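Local coordinates for protein beta-lactamase (Klebsiella pneumoniae, PDB 6HUH) that probably hydrolyses beta-lactam antibiotics to substituted beta-amino acids as a class D serine beta-lactamase, and so confers antibiotic resistance, at residues T99-W104 with H195-T200. Sequence-based numbering, arbitrary orientation.
With SO4 (sulfate ion), chain C.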
loop_
_atom_site.group_PDB
_atom_site.type_symbol
_atom_site.label_atom_id
_atom_site.label_comp_id
_atom_site.label_asym_id
_atom_site.label_seq_id
_atom_site.Cartn_x
_atom_site.Cartn_y
_atom_site.Cartn_z
ATOM N N THR A 99 2.266 -5.086 5.739
ATOM C CA THR A 99 3.214 -3.973 5.776
ATOM C C THR A 99 3.708 -3.670 7.216
ATOM O O THR A 99 4.888 -3.904 7.493
ATOM C CB THR A 99 2.627 -2.752 5.033
ATOM O OG1 THR A 99 2.308 -3.143 3.690
ATOM C CG2 THR A 99 3.587 -1.577 4.974
ATOM N N TYR A 100 2.825 -3.210 8.120
ATOM C CA TYR A 100 3.194 -2.835 9.492
ATOM C C TYR A 100 3.073 -4.004 10.520
ATOM O O TYR A 100 3.121 -3.753 11.734
ATOM C CB TYR A 100 2.418 -1.574 9.934
ATOM C CG TYR A 100 2.422 -0.514 8.856
ATOM C CD1 TYR A 100 3.506 0.346 8.700
ATOM C CD2 TYR A 100 1.392 -0.434 7.930
ATOM C CE1 TYR A 100 3.547 1.273 7.662
ATOM C CE2 TYR A 100 1.421 0.489 6.891
ATOM C CZ TYR A 100 2.505 1.332 6.752
ATOM O OH TYR A 100 2.520 2.217 5.704
ATOM N N SER A 101 2.984 -5.283 10.030
ATOM C CA SER A 101 2.891 -6.496 10.866
ATOM C C SER A 101 1.932 -6.289 12.051
ATOM O O SER A 101 2.323 -6.389 13.220
ATOM C CB SER A 101 4.269 -6.948 11.348
ATOM O OG SER A 101 5.054 -7.515 10.313
ATOM N N VAL A 102 0.679 -5.948 11.722
ATOM C CA VAL A 102 -0.389 -5.676 12.680
ATOM C C VAL A 102 -0.860 -6.993 13.281
ATOM O O VAL A 102 -1.554 -7.776 12.621
ATOM C CB VAL A 102 -1.534 -4.838 12.068
ATOM C CG1 VAL A 102 -2.337 -4.152 13.157
ATOM C CG2 VAL A 102 -0.995 -3.814 11.073
ATOM N N ILE A 103 -0.443 -7.245 14.534
ATOM C CA ILE A 103 -0.749 -8.490 15.222
ATOM C C ILE A 103 -2.214 -8.605 15.594
ATOM O O ILE A 103 -2.746 -9.709 15.511
ATOM C CB ILE A 103 0.186 -8.765 16.423
ATOM C CG1 ILE A 103 -0.085 -7.827 17.600
ATOM C CG2 ILE A 103 1.667 -8.743 15.994
ATOM C CD1 ILE A 103 0.546 -8.256 18.904
ATOM N N TRP A 104 -2.880 -7.486 15.975
ATOM C CA TRP A 104 -4.291 -7.526 16.365
ATOM C C TRP A 104 -5.209 -7.951 15.221
ATOM O O TRP A 104 -6.217 -8.602 15.472
ATOM C CB TRP A 104 -4.763 -6.237 17.035
ATOM C CG TRP A 104 -4.711 -4.969 16.232
ATOM C CD1 TRP A 104 -3.870 -3.920 16.446
ATOM C CD2 TRP A 104 -5.691 -4.506 15.273
ATOM N NE1 TRP A 104 -4.211 -2.863 15.631
ATOM C CE2 TRP A 104 -5.316 -3.201 14.893
ATOM C CE3 TRP A 104 -6.826 -5.082 14.671
ATOM C CZ2 TRP A 104 -6.001 -2.482 13.906
ATOM C CZ3 TRP A 104 -7.507 -4.366 13.702
ATOM C CH2 TRP A 104 -7.105 -3.077 13.339
ATOM N N HIS A 195 8.259 -11.415 -3.738
ATOM C CA HIS A 195 7.215 -11.507 -2.736
ATOM C C HIS A 195 7.948 -11.921 -1.484
ATOM O O HIS A 195 8.770 -12.835 -1.554
ATOM C CB HIS A 195 6.161 -12.535 -3.138
ATOM C CG HIS A 195 5.615 -12.336 -4.524
ATOM N ND1 HIS A 195 4.408 -11.685 -4.745
ATOM C CD2 HIS A 195 6.121 -12.728 -5.716
ATOM C CE1 HIS A 195 4.219 -11.711 -6.054
ATOM N NE2 HIS A 195 5.220 -12.330 -6.679
ATOM N N GLY A 196 7.734 -11.202 -0.384
ATOM C CA GLY A 196 8.445 -11.478 0.865
ATOM C C GLY A 196 7.847 -10.937 2.148
ATOM O O GLY A 196 6.948 -10.096 2.135
ATOM N N LYS A 197 8.340 -11.420 3.269
ATOM C CA LYS A 197 7.837 -11.011 4.580
ATOM C C LYS A 197 8.925 -11.014 5.669
ATOM O O LYS A 197 9.676 -11.978 5.819
ATOM C CB LYS A 197 6.608 -11.882 4.992
ATOM C CG LYS A 197 5.926 -11.479 6.310
ATOM C CD LYS A 197 4.898 -10.365 6.123
ATOM C CE LYS A 197 4.487 -9.763 7.437
ATOM N NZ LYS A 197 5.491 -8.794 7.922
ATOM N N THR A 198 8.989 -9.917 6.421
ATOM C CA THR A 198 9.898 -9.783 7.552
ATOM C C THR A 198 9.219 -10.310 8.830
ATOM O O THR A 198 7.995 -10.271 8.936
ATOM C CB THR A 198 10.382 -8.340 7.719
ATOM O OG1 THR A 198 9.264 -7.470 7.895
ATOM C CG2 THR A 198 11.252 -7.870 6.565
ATOM N N GLY A 199 10.023 -10.802 9.767
ATOM C CA GLY A 199 9.582 -11.298 11.067
ATOM C C GLY A 199 10.605 -11.005 12.149
ATOM O O GLY A 199 11.798 -11.028 11.869
ATOM N N THR A 200 10.155 -10.680 13.374
ATOM C CA THR A 200 11.007 -10.405 14.533
ATOM C C THR A 200 10.440 -11.082 15.776
ATOM O O THR A 200 9.328 -10.765 16.221
ATOM C CB THR A 200 11.339 -8.889 14.710
ATOM O OG1 THR A 200 12.345 -8.521 13.759
ATOM C CG2 THR A 200 11.869 -8.537 16.112
HETATM S S SO4 C . 8.363 -7.060 11.814
HETATM O O1 SO4 C . 7.747 -6.122 12.759
HETATM O O2 SO4 C . 9.820 -7.049 11.957
HETATM O O3 SO4 C . 7.876 -8.397 12.105
HETATM O O4 SO4 C . 8.002 -6.684 10.448
#
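Ser101 turns OG anti to its own carbonyl carbon (chi1 -72°), and Lys197, whose chain leaves with CG anti to the backbone N and then bends at chi2 and chi4, swings NZ off its strand to meet it. The two belong to active-site motifs characteristic of class D serine beta-lactamases: the Ser-X-Val/Ile motif, here Ser101-Val102-Ile103, and Lys197-Thr198-Gly199 on strand 192-201 of the antiparallel sheet. Lys197 NZ donates to Ser101 OG at 2.7 Å, the only hydrogen bond that runs directly between residues 99-104 and 195-200. The backbones stay well apart, CA of Ser101 lying 8.2 Å from CA of Gly199, so the link is made by side chains across a cleft. Ser101 sits in the bend between helix 94-99 and helix 103-113, and its side chain also lies against Ser51, the predicted acyl-ester nucleophile.

NZ has further acceptors. Lys197 NZ reaches Thr198 O at 3.1 Å, approaching in the carbonyl plane on a lone pair with a C=O...N angle of 143°. It also donates to the O of Met98. Together with Ser101 OG, these three acceptors should limit the freedom of NZ to rotate.

A sulfate, probably from the crystallisation liquor, bridges the same two motifs. Ser101 OG accepts from Lys197 and donates its own hydrogen bond to sulfate O4, 3.1 Å away. Ser246 OG, from helix 245-264, is another of the anion's partners. The sulfate lies where a substrate carboxylate is probably held in this family. From the strand side, Thr198 OG1 donates to that same sulfate O4 at 3.0 Å.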